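Local coordinates for protein anabena Tic22 (Anabaena sp., PDB 4EV1) that probably acts as a chaperone in protein transport, as a cyanobacterial member of the Tic22-like family linked to thylakoids, at residues Y48-R51 / Q52-Q55; A105-P108 / V109-E112; V210-P213 / E214-E217; R216-I219 / R220-P223. All coordinates share one frame; numbering follows the deposited sequence.

Interaction 1 of 4, residues Y48-R51 / Q52-Q55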
ATOM      1  N   TYR A  48      -6.213  -3.673   3.872  1.00 24.40           N
ATOM      2  CA  TYR A  48      -5.668  -4.727   3.025  1.00 23.50           C
ATOM      3  C   TYR A  48      -5.171  -4.176   1.703  1.00 23.47           C
ATOM      4  O   TYR A  48      -5.851  -3.375   1.041  1.00 23.23           O
ATOM      5  CB  TYR A  48      -6.747  -5.769   2.709  1.00 23.43           C
ATOM      6  CG  TYR A  48      -7.218  -6.574   3.906  1.00 23.05           C
ATOM      7  CD1 TYR A  48      -8.261  -6.103   4.724  1.00 23.77           C
ATOM      8  CD2 TYR A  48      -6.661  -7.802   4.207  1.00 26.83           C
ATOM      9  CE1 TYR A  48      -8.725  -6.848   5.843  1.00 28.42           C
ATOM     10  CE2 TYR A  48      -7.110  -8.541   5.327  1.00 29.54           C
ATOM     11  CZ  TYR A  48      -8.130  -8.058   6.129  1.00 30.11           C
ATOM     12  OH  TYR A  48      -8.572  -8.770   7.222  1.00 29.68           O
ATOM     13  N   MET A  49      -4.037  -4.710   1.268  1.00 23.96           N
ATOM     14  CA  MET A  49      -3.493  -4.435  -0.055  1.00 23.88           C
ATOM     15  C   MET A  49      -4.190  -5.271  -1.089  1.00 24.24           C
ATOM     16  O   MET A  49      -4.198  -4.874  -2.279  1.00 22.02           O
ATOM     17  CB  MET A  49      -2.002  -4.728  -0.089  1.00 23.03           C
ATOM     18  CG  MET A  49      -1.182  -3.797   0.845  1.00 25.06           C
ATOM     19  SD  MET A  49      -1.541  -2.049   0.745  1.00 27.33           S
ATOM     20  CE  MET A  49      -1.165  -1.760  -0.921  1.00 23.74           C
ATOM     21  N   SER A  50      -4.796  -6.394  -0.635  1.00 24.69           N
ATOM     22  CA  SER A  50      -5.505  -7.329  -1.534  1.00 24.52           C
ATOM     23  C   SER A  50      -7.008  -7.372  -1.255  1.00 24.87           C
ATOM     24  O   SER A  50      -7.440  -7.692  -0.140  1.00 23.14           O
ATOM     25  CB  SER A  50      -4.952  -8.755  -1.366  1.00 25.91           C
ATOM     26  OG  SER A  50      -5.899  -9.721  -1.800  1.00 24.86           O
ATOM     27  N   ARG A  51      -7.804  -7.090  -2.281  1.00 24.49           N
ATOM     28  CA  ARG A  51      -9.255  -7.159  -2.163  1.00 24.36           C
ATOM     29  C   ARG A  51      -9.720  -8.572  -1.816  1.00 24.77           C
ATOM     30  O   ARG A  51     -10.595  -8.754  -0.968  1.00 23.69           O
ATOM     31  CB  ARG A  51      -9.920  -6.690  -3.460  1.00 25.51           C
ATOM     32  CG  ARG A  51     -11.426  -6.514  -3.356  1.00 28.56           C
ATOM     33  CD  ARG A  51     -11.951  -5.600  -4.450  1.00 37.24           C
ATOM     34  NE  ARG A  51     -12.337  -6.342  -5.646  1.00 44.03           N
ATOM     35  CZ  ARG A  51     -13.562  -6.802  -5.879  1.00 43.18           C
ATOM     36  NH1 ARG A  51     -14.528  -6.597  -4.993  1.00 47.22           N
ATOM     37  NH2 ARG A  51     -13.821  -7.467  -6.995  1.00 43.49           N
ATOM     38  N   GLN A  52      -9.134  -9.569  -2.473  1.00 25.58           N
ATOM     39  CA  GLN A  52      -9.498 -10.966  -2.237  1.00 27.43           C
ATOM     40  C   GLN A  52      -9.253 -11.362  -0.771  1.00 26.78           C
ATOM     41  O   GLN A  52     -10.075 -12.084  -0.178  1.00 24.90           O
ATOM     42  CB  GLN A  52      -8.751 -11.937  -3.186  1.00 29.55           C
ATOM     43  CG  GLN A  52      -8.778 -13.434  -2.710  1.00 35.78           C
ATOM     44  CD  GLN A  52      -8.612 -14.458  -3.824  1.00 42.34           C
ATOM     45  OE1 GLN A  52      -8.970 -15.626  -3.656  1.00 50.06           O
ATOM     46  NE2 GLN A  52      -8.056 -14.042  -4.950  1.00 45.88           N
ATOM     47  N   GLU A  53      -8.145 -10.881  -0.199  1.00 25.57           N
ATOM     48  CA  GLU A  53      -7.859 -11.131   1.222  1.00 26.54           C
ATOM     49  C   GLU A  53      -8.894 -10.494   2.127  1.00 25.07           C
ATOM     50  O   GLU A  53      -9.352 -11.136   3.092  1.00 25.68           O
ATOM     51  CB  GLU A  53      -6.425 -10.684   1.645  1.00 26.65           C
ATOM     52  CG  GLU A  53      -5.387 -11.670   1.250  1.00 32.65           C
ATOM     53  CD  GLU A  53      -3.934 -11.242   1.547  1.00 36.88           C
ATOM     54  OE1 GLU A  53      -3.720 -10.533   2.550  1.00 33.80           O
ATOM     55  OE2 GLU A  53      -3.015 -11.665   0.765  1.00 43.00           O
ATOM     56  N   ALA A  54      -9.281  -9.252   1.832  1.00 22.90           N
ATOM     57  CA  ALA A  54     -10.311  -8.557   2.597  1.00 21.99           C
ATOM     58  C   ALA A  54     -11.610  -9.344   2.562  1.00 22.17           C
ATOM     59  O   ALA A  54     -12.257  -9.525   3.571  1.00 21.43           O
ATOM     60  CB  ALA A  54     -10.563  -7.093   2.011  1.00 20.90           C
ATOM     61  N   GLN A  55     -11.983  -9.780   1.373  1.00 22.28           N
ATOM     62  CA  GLN A  55     -13.190 -10.523   1.220  1.00 23.04           C
ATOM     63  C   GLN A  55     -13.155 -11.861   1.979  1.00 24.01           C
ATOM     64  O   GLN A  55     -14.175 -12.265   2.543  1.00 25.06           O
ATOM     65  CB  GLN A  55     -13.525 -10.710  -0.248  1.00 22.54           C
ATOM     66  CG  GLN A  55     -14.967 -11.256  -0.456  1.00 25.43           C
ATOM     67  CD  GLN A  55     -16.085 -10.365   0.052  1.00 21.59           C
ATOM     68  OE1 GLN A  55     -16.919 -10.783   0.920  1.00 23.57           O
ATOM     69  NE2 GLN A  55     -16.125  -9.156  -0.431  1.00 20.69           N
TER
HETATM   70  O   HOH W   1      -3.885  -7.964   1.723  1.00 25.11           O

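Interaction 2 of 4, residues A105-P108 / V109-E112. With EDO (1,2-ethanediol), chain F.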
ATOM      1  N   ALA A 105      -4.095  -0.550  10.432  1.00 27.34           N
ATOM      2  CA  ALA A 105      -3.039  -1.545  10.308  1.00 28.24           C
ATOM      3  C   ALA A 105      -3.080  -2.065   8.888  1.00 28.96           C
ATOM      4  O   ALA A 105      -4.188  -2.328   8.403  1.00 31.76           O
ATOM      5  CB  ALA A 105      -3.282  -2.672  11.283  1.00 28.97           C
ATOM      6  N   PHE A 106      -1.946  -2.111   8.184  1.00 27.99           N
ATOM      7  CA  PHE A 106      -1.908  -2.521   6.767  1.00 28.71           C
ATOM      8  C   PHE A 106      -1.386  -3.960   6.559  1.00 28.99           C
ATOM      9  O   PHE A 106      -0.292  -4.287   6.999  1.00 30.26           O
ATOM     10  CB  PHE A 106      -1.078  -1.555   5.919  1.00 29.14           C
ATOM     11  CG  PHE A 106      -1.684  -0.189   5.775  1.00 30.11           C
ATOM     12  CD1 PHE A 106      -1.604   0.716   6.811  1.00 31.74           C
ATOM     13  CD2 PHE A 106      -2.320   0.198   4.605  1.00 32.25           C
ATOM     14  CE1 PHE A 106      -2.152   1.986   6.686  1.00 30.43           C
ATOM     15  CE2 PHE A 106      -2.860   1.463   4.497  1.00 29.56           C
ATOM     16  CZ  PHE A 106      -2.774   2.339   5.553  1.00 29.21           C
ATOM     17  N   LYS A 107      -2.166  -4.781   5.870  1.00 27.66           N
ATOM     18  CA  LYS A 107      -1.807  -6.172   5.531  1.00 29.13           C
ATOM     19  C   LYS A 107      -1.293  -6.268   4.112  1.00 29.05           C
ATOM     20  O   LYS A 107      -2.071  -6.104   3.135  1.00 27.34           O
ATOM     21  CB  LYS A 107      -3.027  -7.083   5.703  1.00 29.72           C
ATOM     22  CG  LYS A 107      -2.845  -8.580   5.344  1.00 31.44           C
ATOM     23  CD  LYS A 107      -1.780  -9.282   6.138  1.00 35.31           C
ATOM     24  CE  LYS A 107      -1.674 -10.777   5.794  1.00 35.81           C
ATOM     25  NZ  LYS A 107      -1.688 -10.986   4.306  1.00 33.69           N
ATOM     26  N   PRO A 108       0.032  -6.513   3.970  1.00 30.04           N
ATOM     27  CA  PRO A 108       0.567  -6.684   2.631  1.00 30.12           C
ATOM     28  C   PRO A 108       0.160  -8.050   2.071  1.00 31.02           C
ATOM     29  O   PRO A 108      -0.242  -8.924   2.821  1.00 30.69           O
ATOM     30  CB  PRO A 108       2.077  -6.613   2.822  1.00 30.12           C
ATOM     31  CG  PRO A 108       2.347  -6.930   4.274  1.00 32.24           C
ATOM     32  CD  PRO A 108       1.044  -6.716   5.036  1.00 30.57           C
ATOM     33  N   VAL A 109       0.263  -8.202   0.763  1.00 31.29           N
ATOM     34  CA  VAL A 109      -0.092  -9.466   0.087  1.00 32.62           C
ATOM     35  C   VAL A 109       0.989 -10.486   0.383  1.00 34.34           C
ATOM     36  O   VAL A 109       2.170 -10.181   0.284  1.00 32.88           O
ATOM     37  CB  VAL A 109      -0.236  -9.238  -1.415  1.00 32.06           C
ATOM     38  CG1 VAL A 109      -0.473 -10.581  -2.165  1.00 35.21           C
ATOM     39  CG2 VAL A 109      -1.353  -8.234  -1.675  1.00 30.63           C
ATOM     40  N   ASP A 110       0.598 -11.691   0.788  1.00 37.20           N
ATOM     41  CA  ASP A 110       1.562 -12.703   1.279  1.00 39.62           C
ATOM     42  C   ASP A 110       2.654 -13.011   0.266  1.00 39.29           C
ATOM     43  O   ASP A 110       3.816 -13.098   0.619  1.00 40.81           O
ATOM     44  CB  ASP A 110       0.842 -14.024   1.657  1.00 41.01           C
ATOM     45  CG  ASP A 110       0.005 -13.909   2.931  1.00 45.00           C
ATOM     46  OD1 ASP A 110       0.388 -13.124   3.848  1.00 47.34           O
ATOM     47  OD2 ASP A 110      -1.031 -14.624   2.999  1.00 50.10           O
ATOM     48  N   GLN A 111       2.272 -13.140  -0.999  1.00 39.25           N
ATOM     49  CA  GLN A 111       3.236 -13.408  -2.090  1.00 39.38           C
ATOM     50  C   GLN A 111       4.329 -12.316  -2.168  1.00 37.71           C
ATOM     51  O   GLN A 111       5.479 -12.579  -2.520  1.00 37.02           O
ATOM     52  CB  GLN A 111       2.485 -13.481  -3.429  1.00 40.25           C
ATOM     53  CG  GLN A 111       3.316 -14.024  -4.599  1.00 45.30           C
ATOM     54  CD  GLN A 111       3.834 -15.434  -4.337  1.00 51.36           C
ATOM     55  OE1 GLN A 111       3.284 -16.168  -3.506  1.00 56.22           O
ATOM     56  NE2 GLN A 111       4.902 -15.818  -5.032  1.00 55.20           N
ATOM     57  N   GLU A 112       3.971 -11.085  -1.828  1.00 35.05           N
ATOM     58  CA  GLU A 112       4.927  -9.978  -1.965  1.00 34.31           C
ATOM     59  C   GLU A 112       5.882  -9.907  -0.783  1.00 34.52           C
ATOM     60  O   GLU A 112       7.033  -9.513  -0.935  1.00 34.49           O
ATOM     61  CB  GLU A 112       4.202  -8.656  -2.076  1.00 33.19           C
ATOM     62  CG  GLU A 112       3.182  -8.612  -3.164  1.00 33.49           C
ATOM     63  CD  GLU A 112       3.683  -8.975  -4.547  1.00 33.21           C
ATOM     64  OE1 GLU A 112       4.903  -8.951  -4.812  1.00 34.74           O
ATOM     65  OE2 GLU A 112       2.831  -9.243  -5.424  1.00 34.56           O
TER
HETATM   66  C1  EDO F 305       0.757  -6.072  -4.106  1.00 38.42           C
HETATM   67  O1  EDO F 305      -0.234  -5.326  -3.416  1.00 34.88           O
HETATM   68  C2  EDO F 305       0.116  -7.092  -5.031  1.00 39.79           C
HETATM   69  O2  EDO F 305       0.641  -8.389  -5.015  1.00 39.64           O

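Interaction 3 of 4, residues V210-P213 / E214-E217. With EDO (1,2-ethanediol), chain G.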
ATOM      1  N   VAL A 210       2.755   1.959  -8.527  1.00 29.34           N
ATOM      2  CA  VAL A 210       2.002   1.099  -9.431  1.00 28.33           C
ATOM      3  C   VAL A 210       1.395  -0.042  -8.587  1.00 27.24           C
ATOM      4  O   VAL A 210       2.118  -0.896  -8.061  1.00 26.70           O
ATOM      5  CB  VAL A 210       2.897   0.532 -10.567  1.00 28.41           C
ATOM      6  CG1 VAL A 210       2.088  -0.346 -11.495  1.00 26.53           C
ATOM      7  CG2 VAL A 210       3.578   1.686 -11.381  1.00 29.37           C
ATOM      8  N   PRO A 211       0.064  -0.033  -8.404  1.00 27.04           N
ATOM      9  CA  PRO A 211      -0.515  -1.135  -7.653  1.00 26.25           C
ATOM     10  C   PRO A 211      -0.511  -2.477  -8.388  1.00 25.36           C
ATOM     11  O   PRO A 211      -0.081  -2.584  -9.514  1.00 26.74           O
ATOM     12  CB  PRO A 211      -1.928  -0.660  -7.406  1.00 25.82           C
ATOM     13  CG  PRO A 211      -2.238   0.182  -8.616  1.00 27.97           C
ATOM     14  CD  PRO A 211      -0.963   0.843  -8.999  1.00 26.99           C
ATOM     15  N   SER A 212      -0.983  -3.509  -7.717  1.00 25.09           N
ATOM     16  CA  SER A 212      -0.888  -4.871  -8.205  1.00 24.94           C
ATOM     17  C   SER A 212      -1.749  -5.062  -9.455  1.00 25.77           C
ATOM     18  O   SER A 212      -2.610  -4.230  -9.724  1.00 25.16           O
ATOM     19  CB  SER A 212      -1.438  -5.784  -7.137  1.00 25.41           C
ATOM     20  OG  SER A 212      -2.862  -5.568  -7.030  1.00 25.46           O
ATOM     21  N   PRO A 213      -1.483  -6.115 -10.249  1.00 26.80           N
ATOM     22  CA  PRO A 213      -2.295  -6.312 -11.460  1.00 27.95           C
ATOM     23  C   PRO A 213      -3.788  -6.429 -11.135  1.00 27.29           C
ATOM     24  O   PRO A 213      -4.634  -5.935 -11.903  1.00 27.66           O
ATOM     25  CB  PRO A 213      -1.775  -7.639 -12.045  1.00 28.30           C
ATOM     26  CG  PRO A 213      -0.431  -7.807 -11.526  1.00 28.51           C
ATOM     27  CD  PRO A 213      -0.369  -7.080 -10.173  1.00 27.49           C
ATOM     28  N   GLU A 214      -4.084  -7.081 -10.025  1.00 27.74           N
ATOM     29  CA  GLU A 214      -5.464  -7.264  -9.599  1.00 28.73           C
ATOM     30  C   GLU A 214      -6.152  -5.937  -9.280  1.00 27.58           C
ATOM     31  O   GLU A 214      -7.301  -5.728  -9.654  1.00 27.01           O
ATOM     32  CB  GLU A 214      -5.543  -8.196  -8.401  1.00 30.06           C
ATOM     33  CG  GLU A 214      -5.064  -9.626  -8.679  1.00 34.45           C
ATOM     34  CD  GLU A 214      -3.510  -9.837  -8.727  1.00 38.67           C
ATOM     35  OE1 GLU A 214      -2.695  -8.953  -8.371  1.00 37.46           O
ATOM     36  OE2 GLU A 214      -3.099 -10.955  -9.132  1.00 43.74           O
ATOM     37  N   SER A 215      -5.439  -5.041  -8.599  1.00 27.09           N
ATOM     38  CA  SER A 215      -5.973  -3.705  -8.287  1.00 25.77           C
ATOM     39  C   SER A 215      -6.134  -2.852  -9.552  1.00 26.34           C
ATOM     40  O   SER A 215      -7.067  -2.057  -9.663  1.00 25.22           O
ATOM     41  CB  SER A 215      -5.077  -3.020  -7.240  1.00 24.56           C
ATOM     42  OG  SER A 215      -5.388  -3.523  -5.949  1.00 23.34           O
ATOM     43  N   ARG A 216      -5.176  -2.958 -10.477  1.00 27.61           N
ATOM     44  CA  ARG A 216      -5.250  -2.183 -11.727  1.00 29.30           C
ATOM     45  C   ARG A 216      -6.495  -2.594 -12.520  1.00 30.40           C
ATOM     46  O   ARG A 216      -7.225  -1.732 -13.008  1.00 32.01           O
ATOM     47  CB  ARG A 216      -3.999  -2.394 -12.592  1.00 29.61           C
ATOM     48  CG  ARG A 216      -2.745  -1.750 -11.995  1.00 30.47           C
ATOM     49  CD  ARG A 216      -1.681  -1.600 -13.043  1.00 32.71           C
ATOM     50  NE  ARG A 216      -1.356  -2.854 -13.763  1.00 31.49           N
ATOM     51  CZ  ARG A 216      -0.431  -3.740 -13.384  1.00 33.19           C
ATOM     52  NH1 ARG A 216       0.236  -3.598 -12.238  1.00 34.65           N
ATOM     53  NH2 ARG A 216      -0.170  -4.804 -14.146  1.00 32.01           N
ATOM     54  N   GLU A 217      -6.718  -3.901 -12.612  1.00 30.86           N
ATOM     55  CA  GLU A 217      -7.883  -4.494 -13.262  1.00 32.19           C
ATOM     56  C   GLU A 217      -9.179  -4.055 -12.550  1.00 31.15           C
ATOM     57  O   GLU A 217     -10.092  -3.580 -13.198  1.00 30.82           O
ATOM     58  CB  GLU A 217      -7.771  -6.020 -13.245  1.00 33.53           C
ATOM     59  CG  GLU A 217      -8.962  -6.781 -13.907  1.00 38.15           C
ATOM     60  CD  GLU A 217      -8.845  -8.323 -13.840  1.00 43.91           C
ATOM     61  OE1 GLU A 217      -8.015  -8.866 -13.080  1.00 48.42           O
ATOM     62  OE2 GLU A 217      -9.639  -9.004 -14.528  1.00 50.53           O
TER
HETATM   63  C1  EDO G 306      -3.777  -8.687  -5.162  1.00 45.79           C
HETATM   64  O1  EDO G 306      -2.421  -9.087  -5.279  1.00 44.81           O
HETATM   65  C2  EDO G 306      -3.797  -7.213  -5.544  1.00 46.07           C
HETATM   66  O2  EDO G 306      -3.523  -6.276  -4.488  1.00 42.02           O

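Interaction 4 of 4, residues R216-I219 / R220-P223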
ATOM      1  N   ARG A 216      -5.176  -2.958 -10.477  1.00 27.61           N
ATOM      2  CA  ARG A 216      -5.250  -2.183 -11.727  1.00 29.30           C
ATOM      3  C   ARG A 216      -6.495  -2.594 -12.520  1.00 30.40           C
ATOM      4  O   ARG A 216      -7.225  -1.732 -13.008  1.00 32.01           O
ATOM      5  CB  ARG A 216      -3.999  -2.394 -12.592  1.00 29.61           C
ATOM      6  CG  ARG A 216      -2.745  -1.750 -11.995  1.00 30.47           C
ATOM      7  CD  ARG A 216      -1.681  -1.600 -13.043  1.00 32.71           C
ATOM      8  NE  ARG A 216      -1.356  -2.854 -13.763  1.00 31.49           N
ATOM      9  CZ  ARG A 216      -0.431  -3.740 -13.384  1.00 33.19           C
ATOM     10  NH1 ARG A 216       0.236  -3.598 -12.238  1.00 34.65           N
ATOM     11  NH2 ARG A 216      -0.170  -4.804 -14.146  1.00 32.01           N
ATOM     12  N   GLU A 217      -6.718  -3.901 -12.612  1.00 30.86           N
ATOM     13  CA  GLU A 217      -7.883  -4.494 -13.262  1.00 32.19           C
ATOM     14  C   GLU A 217      -9.179  -4.055 -12.550  1.00 31.15           C
ATOM     15  O   GLU A 217     -10.092  -3.580 -13.198  1.00 30.82           O
ATOM     16  CB  GLU A 217      -7.771  -6.020 -13.245  1.00 33.53           C
ATOM     17  CG  GLU A 217      -8.962  -6.781 -13.907  1.00 38.15           C
ATOM     18  CD  GLU A 217      -8.845  -8.323 -13.840  1.00 43.91           C
ATOM     19  OE1 GLU A 217      -8.015  -8.866 -13.080  1.00 48.42           O
ATOM     20  OE2 GLU A 217      -9.639  -9.004 -14.528  1.00 50.53           O
ATOM     21  N   TYR A 218      -9.225  -4.173 -11.228  1.00 29.32           N
ATOM     22  CA  TYR A 218     -10.393  -3.737 -10.468  1.00 28.68           C
ATOM     23  C   TYR A 218     -10.731  -2.272 -10.711  1.00 29.43           C
ATOM     24  O   TYR A 218     -11.901  -1.923 -10.893  1.00 29.33           O
ATOM     25  CB  TYR A 218     -10.184  -3.962  -8.980  1.00 28.64           C
ATOM     26  CG  TYR A 218     -11.329  -3.490  -8.142  1.00 28.65           C
ATOM     27  CD1 TYR A 218     -12.536  -4.179  -8.165  1.00 29.17           C
ATOM     28  CD2 TYR A 218     -11.225  -2.348  -7.362  1.00 27.21           C
ATOM     29  CE1 TYR A 218     -13.592  -3.764  -7.435  1.00 31.83           C
ATOM     30  CE2 TYR A 218     -12.312  -1.907  -6.605  1.00 27.81           C
ATOM     31  CZ  TYR A 218     -13.479  -2.623  -6.645  1.00 29.22           C
ATOM     32  OH  TYR A 218     -14.580  -2.230  -5.950  1.00 28.49           O
ATOM     33  N   ILE A 219      -9.701  -1.422 -10.692  1.00 28.85           N
ATOM     34  CA  ILE A 219      -9.870   0.011 -10.847  1.00 29.67           C
ATOM     35  C   ILE A 219     -10.441   0.322 -12.221  1.00 29.87           C
ATOM     36  O   ILE A 219     -11.297   1.186 -12.322  1.00 29.74           O
ATOM     37  CB  ILE A 219      -8.548   0.786 -10.643  1.00 29.39           C
ATOM     38  CG1 ILE A 219      -8.213   0.904  -9.178  1.00 31.11           C
ATOM     39  CG2 ILE A 219      -8.609   2.198 -11.238  1.00 30.77           C
ATOM     40  CD1 ILE A 219      -6.732   1.228  -8.978  1.00 32.80           C
ATOM     41  N   ARG A 220     -10.021  -0.420 -13.248  1.00 30.77           N
ATOM     42  CA  ARG A 220     -10.579  -0.246 -14.588  1.00 32.84           C
ATOM     43  C   ARG A 220     -12.095  -0.524 -14.633  1.00 32.30           C
ATOM     44  O   ARG A 220     -12.721  -0.105 -15.572  1.00 33.00           O
ATOM     45  CB  ARG A 220      -9.877  -1.130 -15.653  1.00 33.71           C
ATOM     46  CG  ARG A 220      -8.501  -0.661 -16.039  1.00 37.07           C
ATOM     47  CD  ARG A 220      -7.871  -1.529 -17.184  1.00 41.83           C
ATOM     48  NE  ARG A 220      -6.733  -2.313 -16.688  1.00 46.93           N
ATOM     49  CZ  ARG A 220      -6.606  -3.635 -16.769  1.00 49.61           C
ATOM     50  NH1 ARG A 220      -7.525  -4.387 -17.371  1.00 54.73           N
ATOM     51  NH2 ARG A 220      -5.533  -4.211 -16.273  1.00 50.25           N
ATOM     52  N   THR A 221     -12.666  -1.217 -13.636  1.00 31.87           N
ATOM     53  CA  THR A 221     -14.122  -1.516 -13.624  1.00 32.11           C
ATOM     54  C   THR A 221     -15.012  -0.373 -13.093  1.00 32.27           C
ATOM     55  O   THR A 221     -16.258  -0.436 -13.165  1.00 32.11           O
ATOM     56  CB  THR A 221     -14.459  -2.797 -12.815  1.00 31.81           C
ATOM     57  OG1 THR A 221     -14.359  -2.546 -11.397  1.00 30.12           O
ATOM     58  CG2 THR A 221     -13.573  -4.004 -13.254  1.00 33.76           C
ATOM     59  N   LEU A 222     -14.369   0.634 -12.529  1.00 30.97           N
ATOM     60  CA  LEU A 222     -15.044   1.652 -11.734  1.00 31.79           C
ATOM     61  C   LEU A 222     -15.431   2.880 -12.565  1.00 33.46           C
ATOM     62  O   LEU A 222     -14.706   3.228 -13.488  1.00 33.43           O
ATOM     63  CB  LEU A 222     -14.116   2.096 -10.609  1.00 31.24           C
ATOM     64  CG  LEU A 222     -13.753   1.069  -9.567  1.00 29.98           C
ATOM     65  CD1 LEU A 222     -12.889   1.763  -8.483  1.00 27.82           C
ATOM     66  CD2 LEU A 222     -15.006   0.408  -8.980  1.00 27.83           C
ATOM     67  N   PRO A 223     -16.577   3.525 -12.248  1.00 34.76           N
ATOM     68  CA  PRO A 223     -16.886   4.820 -12.836  1.00 37.35           C
ATOM     69  C   PRO A 223     -15.809   5.798 -12.407  1.00 38.66           C
ATOM     70  O   PRO A 223     -15.211   5.636 -11.357  1.00 36.97           O
ATOM     71  CB  PRO A 223     -18.218   5.216 -12.193  1.00 37.81           C
ATOM     72  CG  PRO A 223     -18.648   4.057 -11.384  1.00 37.48           C
ATOM     73  CD  PRO A 223     -17.483   3.200 -11.143  1.00 35.21           C
TER
HETATM   74  O   HOH W   2     -11.662   3.513 -13.610  1.00 38.89           O

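Interaction 1 of 4, residues Y48-R51 / Q52-Q55
Y48 carries CG opposite its carbonyl carbon (chi1 -67°), which swings the ring onto A54 of the following helix. S50 holds OG on the far side from its own N (chi1 158°), and the hydroxyl oxygen points at the amide of E53. The Y48 ring lies flat against A54. A54 CA stands over it in a CH-pi contact, 3.8 Å from the ring centroid. The A54 methyl CB reaches Y48 CD1 at 3.7 Å. E53 meets the same ring obliquely, its CB 3.9 Å from Y48 CD2, with the carboxylate plane nearly perpendicular to the ring.

S50 is the N-cap of helix 51-63, just after strand 43-48. Its OG accepts from E53 N at 3.0 Å in a nearly straight bond (164°). S50 O takes A54 N at 3.1 Å. In a capping box the E53 carboxylate would take S50 N directly; here a water stands between. It accepts from S50 N and donates to E53 OE1 at 2.7 Å. The water lies in the plane of the Y48 ring, at its edge. Exchanging Y48 for an alanine would probably open a gap beside A54 and strip its CA of the aromatic face. E53 OE1 also has a salt bridge to K107.

Interaction 2 of 4, residues A105-P108 / V109-E112
K107 reaches forward along the chain to D110, three residues on. Its side chain touches Y48 of the neighbouring strand. From CB, CG sits anti to the backbone N (chi1 178°), and the chain then bends at chi2 (59°), so that CD and CE run along the line of the backbone toward the helix. CE comes within 3.7 Å of D110 OD1. A second bend, at chi4, turns NZ inward between two acceptors of the turn. NZ donates to P108 O at 2.9 Å, almost in line with the carbonyl. It also forms a salt bridge with D110 OD1 at 3.0 Å. That oxygen is approached from above the carboxylate plane, 56° out of it. D110 OD2 lies farther off, 3.9 Å from K107 NZ. The ammonium has a third acceptor in E53 OE1, so three oxygens grip it.

This is a strand-to-helix turn. Strand 102-107, which runs parallel to strand 43-48, ends at K107, and helix 110-121 follows after P108 and V109. V109 is the N-cap but has no polar side chain for capping. Its carbonyl O accepts from E112 N at 2.9 Å. The D110 carboxylate lies in the first turn, where a negative charge is likely to suit the helix dipole. V109 packs on M49 and S50, and its CG2 is 3.6 Å from O1 of a bound 1,2-ethanediol. The E112 carboxylate is hydrogen-bonded through OE2 to S164 OG and through OE1 to the backbone N of K165.

Interaction 3 of 4, residues V210-P213 / E214-E217
R216 folds back over the start of its own helix and donates from NH1 to P211 O at 2.9 Å. The bond is bent, with an angle of 133° at the hydrogen. The donor lies in the carbonyl plane of P211, while the oxygen sits somewhat out of the guanidinium plane. P213 packs against one face of that guanidinium, its CA lying 3.6 Å above the plane of the group and toward its rim. V210 CG1 comes to R216 NH1 at 3.8 Å, obliquely. The bend of R216 at chi3 (-53°) turns the guanidinium back in this way. Its aliphatic part is used too: R216 CG lies 3.9 Å from P211 CG.

Beside this lies the cap. S212 OG accepts from S215 N at 3.1 Å in a fairly straight bond (160°). S212 O takes R216 N, and P213 O takes E217 N, as the first backbone bonds of the helix. P211 CB also packs on S215 CB. A modelled 1,2-ethanediol sits implausibly close to S212 OG, so that contact is doubtful.

Farther out, D167 of helix 165-175 forms a salt bridge with R216 NH1, and P213 packs on the same helix. S215 OG is hydrogen-bonded to Y17 OH, which ties the residue whose N-H is capped to strand 15-20. A serine N-cap with proline right after it, at the first helical position, is a classic helix start. Here S212 caps helix 213-220 two residues after strand 207-210 ends.

Interaction 4 of 4, residues R216-I219 / R220-P223
R220 lays its guanidinium over E217, whose CA stands 3.8 Å above the plane, over the centre of the group. The two charged ends do not meet. The Y218 ring is approached obliquely by T221 and L222. L222 CD2 comes to Y218 CZ at 4.1 Å, the two side chains crossing at a slant. The T221 and Y218 side chains cross at about a right angle.

Y218 O accepts twice from T221. OG1 donates to it at 2.6 Å, in the carbonyl plane, while the T221 N bond of 2.9 Å comes from well above that plane. T221 has chi1 75°, and this turns OG1 back onto the helix. L222 N donates to I219 O at 3.1 Å, also from above the plane. A water donates to I219 O and L222 O, joining the two carbonyls.

Replacing Y218 by an alanine would probably leave L222 CD2 without its aromatic partner and remove one packing neighbour of Y17. Backbone bonds here span three residues at the end of helix 213-220, after the four-residue bond from R220 N to R216 O. T221 OG1 and the water add to the amide donors, giving Y218 O and I219 O a second partner each. The positive charge of R220 is likely to favour this end of the helix dipole.

How the interactions relate
All four contacts sit at helix ends, but they differ in burial. Interaction 3 is partly buried; interactions 1, 2 and 4 lie at the surface. Interactions 1 and 2 follow neighbouring parallel strands, 43-48 and 102-107, and are tied together through E53 OE1 and K107 NZ (2.7 Å) and by packing of S50 on V109. Interactions 3 and 4 share helix 213-220, one at its start and one at its end. Interactions 1 and 3 use serine caps, whereas interaction 2 relies on charge and interaction 4 on carbonyls that gain a hydroxyl or a water besides their amide donors. R51 packs on Y218, linking interactions 1 and 4; interactions 2 and 4 do not touch.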